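PDB 5M3C: diguanylate cyclase from Pseudomonas aeruginosa, which carries a GGDEF domain and an EAL domain in one chain, here with guanosine-5'-triphosphate and calcium ions bound. Local coordinates for residues R227-A232 and G236-L241; E282-L287 and H319-L324. All blocks are in the same frame, centred on the assembly; numbering follows the deposited sequence.

Contact 1 (R227-A232 and G236-L241); sequences RFIPLA and GLILPL
A tight helix-to-helix turn joins Ala-232, in the last turns of helix 225-234, to Leu-237, the N-cap residue of helix 238-259. The evidence for the turn lies first in the backbone: Leu-237 N donates to Ala-232 O at 2.7 Å, and the N-H...O angle of 167° makes the bond nearly straight, although the donor stands well off the carbonyl plane. The bond reaches back five residues, one more than in an alpha-helix. Gly-236 allows this with a positive phi of 56°, a value that favours glycine; its own N is close to the same oxygen but at too poor an angle to bond. Leu-237 also starts the next helix, since its O accepts from Leu-241 N at 2.8 Å.

Apolar groups pack between the two helices. Ala-232 CB lies 3.9 Å from Leu-237 CB and also meets the start of the second helix, 3.7 Å from Ile-238 N. One turn on, the Leu-241 methyl CD2 comes to 4.3 Å from Ala-232 CB and touches the edge of the Phe-228 ring, near its plane, with CE1 at 4.4 Å. Farther out, where both isoleucines are partly exposed, Ile-238 holds CG1 anti to its backbone N (chi1 -170°) and directs its CG1-CD1 branch toward the first helix, with CD1 4.0 Å from Ile-229 CG2; the two side chains run slantwise over each other. Leu-237 further packs on Leu-182 and Arg-183 of helix 168-187, while Ile-238 touches Ala-273 of helix 272-276.

The 6→1 hydrogen bond from Leu-237 N to Ala-232 O, the left-handed backbone conformation of Gly-236 and the apolar Ala-232/Leu-237 pair across the turn are together consistent with a Schellman motif, which ends one helix and lets the next begin at once within the EAL domain.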
# COMPACT_ATOMS: atom_id res chain seq x y z
N ARG B 227 -17.08 11.03 -11.79
CA ARG B 227 -17.55 12.17 -11.03
C ARG B 227 -18.51 11.73 -9.92
O ARG B 227 -18.36 12.14 -8.77
CB ARG B 227 -18.25 13.15 -11.98
CG ARG B 227 -18.37 14.58 -11.49
CD ARG B 227 -18.66 15.49 -12.67
NE ARG B 227 -19.65 16.53 -12.37
CZ ARG B 227 -20.52 17.00 -13.26
NH1 ARG B 227 -21.39 17.94 -12.91
NH2 ARG B 227 -20.55 16.52 -14.50
N PHE B 228 -19.46 10.86 -10.25
CA PHE B 228 -20.54 10.54 -9.32
C PHE B 228 -20.30 9.33 -8.42
O PHE B 228 -21.04 9.13 -7.46
CB PHE B 228 -21.90 10.43 -10.04
CG PHE B 228 -22.08 9.17 -10.86
CD1 PHE B 228 -22.02 7.92 -10.28
CD2 PHE B 228 -22.36 9.26 -12.22
CE1 PHE B 228 -22.20 6.77 -11.04
CE2 PHE B 228 -22.55 8.12 -12.99
CZ PHE B 228 -22.47 6.88 -12.40
N ILE B 229 -19.30 8.51 -8.72
CA ILE B 229 -19.02 7.37 -7.84
C ILE B 229 -18.29 7.81 -6.57
O ILE B 229 -18.65 7.38 -5.46
CB ILE B 229 -18.23 6.26 -8.56
CG1 ILE B 229 -19.12 5.61 -9.62
CG2 ILE B 229 -17.78 5.20 -7.57
CD1 ILE B 229 -18.40 4.63 -10.52
N PRO B 230 -17.29 8.69 -6.71
CA PRO B 230 -16.68 9.26 -5.51
C PRO B 230 -17.71 10.01 -4.68
O PRO B 230 -17.69 9.94 -3.45
CB PRO B 230 -15.63 10.23 -6.08
CG PRO B 230 -15.34 9.73 -7.45
CD PRO B 230 -16.63 9.14 -7.94
N LEU B 231 -18.61 10.73 -5.35
CA LEU B 231 -19.71 11.41 -4.67
C LEU B 231 -20.45 10.42 -3.78
O LEU B 231 -20.64 10.67 -2.59
CB LEU B 231 -20.67 12.00 -5.71
CG LEU B 231 -21.94 12.67 -5.16
CD1 LEU B 231 -21.58 13.96 -4.45
CD2 LEU B 231 -22.93 12.94 -6.29
N ALA B 232 -20.86 9.30 -4.37
CA ALA B 232 -21.56 8.25 -3.64
C ALA B 232 -20.71 7.76 -2.47
O ALA B 232 -21.20 7.65 -1.34
CB ALA B 232 -21.91 7.10 -4.56
N GLY B 236 -21.96 8.37 1.26
CA GLY B 236 -22.52 7.08 1.65
C GLY B 236 -23.70 6.62 0.82
O GLY B 236 -24.77 6.32 1.36
N LEU B 237 -23.51 6.55 -0.49
CA LEU B 237 -24.55 6.06 -1.39
C LEU B 237 -24.04 4.91 -2.26
O LEU B 237 -24.77 4.40 -3.10
CB LEU B 237 -25.06 7.19 -2.28
CG LEU B 237 -25.87 8.27 -1.56
CD1 LEU B 237 -26.21 9.42 -2.50
CD2 LEU B 237 -27.14 7.67 -0.96
N ILE B 238 -22.79 4.51 -2.04
CA ILE B 238 -22.16 3.48 -2.85
C ILE B 238 -22.82 2.11 -2.63
O ILE B 238 -23.00 1.35 -3.58
CB ILE B 238 -20.64 3.38 -2.58
CG1 ILE B 238 -19.97 2.47 -3.61
CG2 ILE B 238 -20.37 2.87 -1.17
CD1 ILE B 238 -20.01 3.00 -5.02
N LEU B 239 -23.18 1.81 -1.39
CA LEU B 239 -23.84 0.54 -1.09
C LEU B 239 -25.20 0.47 -1.78
O LEU B 239 -25.50 -0.51 -2.46
CB LEU B 239 -23.96 0.32 0.42
CG LEU B 239 -22.63 0.17 1.17
CD1 LEU B 239 -22.87 -0.08 2.65
CD2 LEU B 239 -21.78 -0.95 0.57
N PRO B 240 -26.03 1.52 -1.61
CA PRO B 240 -27.29 1.60 -2.35
C PRO B 240 -27.08 1.56 -3.86
O PRO B 240 -27.87 0.94 -4.59
CB PRO B 240 -27.86 2.96 -1.93
CG PRO B 240 -27.23 3.26 -0.62
CD PRO B 240 -25.87 2.63 -0.65
N LEU B 241 -26.02 2.21 -4.33
CA LEU B 241 -25.70 2.24 -5.76
C LEU B 241 -25.36 0.85 -6.27
O LEU B 241 -25.92 0.39 -7.26
CB LEU B 241 -24.53 3.19 -6.02
CG LEU B 241 -24.08 3.35 -7.47
CD1 LEU B 241 -25.19 3.94 -8.33
CD2 LEU B 241 -22.84 4.21 -7.56

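Contact 2 (E282-L287 and H319-L324); sequences ERLEQL and HGLKRL
Leu-324 starts its side chain toward helix 280-291 and divides its two methyls over Glu-285, the two chains crossing at about a right angle. CD1 lies over the root of the glutamate, 4.2 Å from Glu-285 CB, whereas CD2 lies against the outer part in a van der Waals contact, 3.5 Å from Glu-285 OE2. Glu-285 has CG anti to its backbone N (chi1 -170°) and stays extended beyond it; the chain passes the leucine, and its carboxylate still meets CD2 although the residue is solvent-exposed. Deeper in, Leu-284 and Leu-321 also meet at roughly a right angle, and methyl to methyl: Leu-284 CD1 is 3.8 Å from Leu-321 CD2. Leu-324 bridges the two layers, its CD1 also lying 4.4 Å from Leu-284 CB. No hydrogen bond crosses the interface.

The short helical segments run nearly parallel, with a signed crossing angle of -22° and axes 10.8 Å apart at closest approach. Beneath them, Leu-284 and Leu-321 both rest on Leu-300 of strand 298-303, while Leu-321 reaches on to Leu-328 of strand 327-333. Helices 280-291 and 312-324 thus lie side by side against neighbouring parallel strands of the EAL-domain sheet.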
# COMPACT_ATOMS: atom_id res chain seq x y z
N GLU B 282 -25.40 -13.53 0.68
CA GLU B 282 -26.80 -13.90 0.91
C GLU B 282 -27.69 -13.14 -0.06
O GLU B 282 -28.58 -13.71 -0.68
CB GLU B 282 -27.21 -13.59 2.35
CG GLU B 282 -26.88 -14.68 3.37
CD GLU B 282 -25.40 -14.86 3.60
OE1 GLU B 282 -25.03 -15.71 4.44
OE2 GLU B 282 -24.59 -14.15 2.97
N ARG B 283 -27.42 -11.84 -0.17
CA ARG B 283 -28.18 -10.97 -1.04
C ARG B 283 -27.97 -11.29 -2.51
O ARG B 283 -28.91 -11.31 -3.30
CB ARG B 283 -27.79 -9.51 -0.78
CG ARG B 283 -28.12 -8.57 -1.92
CD ARG B 283 -29.59 -8.63 -2.29
NE ARG B 283 -30.08 -7.33 -2.73
CZ ARG B 283 -31.30 -7.09 -3.19
NH1 ARG B 283 -31.64 -5.87 -3.55
NH2 ARG B 283 -32.18 -8.08 -3.29
N LEU B 284 -26.72 -11.54 -2.89
CA LEU B 284 -26.40 -11.85 -4.27
C LEU B 284 -27.16 -13.08 -4.74
O LEU B 284 -27.76 -13.08 -5.82
CB LEU B 284 -24.90 -12.08 -4.44
CG LEU B 284 -24.21 -11.07 -5.36
CD1 LEU B 284 -22.71 -11.30 -5.39
CD2 LEU B 284 -24.80 -11.16 -6.76
N GLU B 285 -27.20 -14.10 -3.91
CA GLU B 285 -27.85 -15.34 -4.26
C GLU B 285 -29.30 -15.06 -4.52
O GLU B 285 -29.83 -15.41 -5.54
CB GLU B 285 -27.74 -16.27 -3.07
CG GLU B 285 -28.14 -17.72 -3.27
CD GLU B 285 -27.81 -18.59 -2.08
OE1 GLU B 285 -28.52 -19.56 -1.83
OE2 GLU B 285 -26.84 -18.30 -1.37
N GLN B 286 -29.94 -14.27 -3.68
CA GLN B 286 -31.34 -14.00 -3.93
C GLN B 286 -31.53 -13.30 -5.22
O GLN B 286 -32.43 -13.61 -5.96
CB GLN B 286 -31.92 -13.10 -2.89
CG GLN B 286 -31.59 -13.54 -1.50
CD GLN B 286 -32.56 -13.00 -0.49
OE1 GLN B 286 -33.18 -11.95 -0.71
NE2 GLN B 286 -32.72 -13.71 0.62
N LEU B 287 -30.66 -12.35 -5.50
CA LEU B 287 -30.83 -11.59 -6.75
C LEU B 287 -30.83 -12.49 -7.98
O LEU B 287 -31.55 -12.24 -8.95
CB LEU B 287 -29.72 -10.55 -6.90
CG LEU B 287 -29.90 -9.26 -6.10
CD1 LEU B 287 -28.84 -8.24 -6.51
CD2 LEU B 287 -31.29 -8.69 -6.32
N HIS B 319 -13.78 -16.40 -1.91
CA HIS B 319 -14.09 -17.82 -1.98
C HIS B 319 -15.59 -18.03 -1.96
O HIS B 319 -16.15 -18.72 -2.81
CB HIS B 319 -13.44 -18.58 -0.83
CG HIS B 319 -11.96 -18.74 -0.96
ND1 HIS B 319 -11.37 -19.47 -1.97
CD2 HIS B 319 -10.94 -18.26 -0.21
CE1 HIS B 319 -10.06 -19.43 -1.84
NE2 HIS B 319 -9.77 -18.70 -0.77
N GLY B 320 -16.25 -17.41 -0.98
CA GLY B 320 -17.70 -17.48 -0.85
C GLY B 320 -18.42 -17.14 -2.14
O GLY B 320 -19.43 -17.76 -2.49
N LEU B 321 -17.90 -16.15 -2.86
CA LEU B 321 -18.49 -15.74 -4.13
C LEU B 321 -18.31 -16.84 -5.18
O LEU B 321 -19.19 -17.06 -6.01
CB LEU B 321 -17.87 -14.43 -4.62
CG LEU B 321 -18.20 -13.19 -3.79
CD1 LEU B 321 -17.46 -11.97 -4.32
CD2 LEU B 321 -19.70 -12.93 -3.79
N LYS B 322 -17.17 -17.53 -5.13
CA LYS B 322 -16.92 -18.63 -6.05
C LYS B 322 -17.79 -19.83 -5.71
O LYS B 322 -18.26 -20.55 -6.60
CB LYS B 322 -15.44 -19.03 -6.02
CG LYS B 322 -14.54 -18.10 -6.81
CD LYS B 322 -14.79 -18.18 -8.31
CE LYS B 322 -14.32 -19.50 -8.90
NZ LYS B 322 -14.46 -19.53 -10.38
N ARG B 323 -18.01 -20.04 -4.42
CA ARG B 323 -18.86 -21.12 -3.94
C ARG B 323 -20.25 -20.99 -4.55
O ARG B 323 -20.92 -21.99 -4.83
CB ARG B 323 -18.95 -21.09 -2.42
CG ARG B 323 -18.89 -22.45 -1.74
CD ARG B 323 -18.58 -22.31 -0.26
NE ARG B 323 -17.42 -21.46 -0.03
CZ ARG B 323 -17.07 -20.96 1.16
NH1 ARG B 323 -15.99 -20.19 1.26
NH2 ARG B 323 -17.79 -21.23 2.24
N LEU B 324 -20.69 -19.75 -4.77
CA LEU B 324 -21.97 -19.49 -5.42
C LEU B 324 -21.93 -19.84 -6.90
O LEU B 324 -22.94 -20.22 -7.48
CB LEU B 324 -22.38 -18.02 -5.26
CG LEU B 324 -23.11 -17.65 -3.97
CD1 LEU B 324 -23.67 -16.24 -4.08
CD2 LEU B 324 -24.22 -18.65 -3.66

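In the fold
Both contacts mix buried and exposed residues within the EAL domain, but they join different kinds of neighbours. Contact 1 links helices consecutive in the chain, buries 282 Å² and depends on a backbone hydrogen bond as well as apolar packing. Contact 2 brings together helices separated by strand 298-303 and the short helix 304-307, buries 168 Å² and has no hydrogen bond across it, resting on van der Waals contacts made mostly by side chains. The centres of contacts 1 and 2 are 22 Å apart. Helix 238-259 relates them: it begins in contact 1, and farther along its Asp-243 forms a salt bridge with Arg-283 of contact 2 while Leu-246 packs on Leu-287.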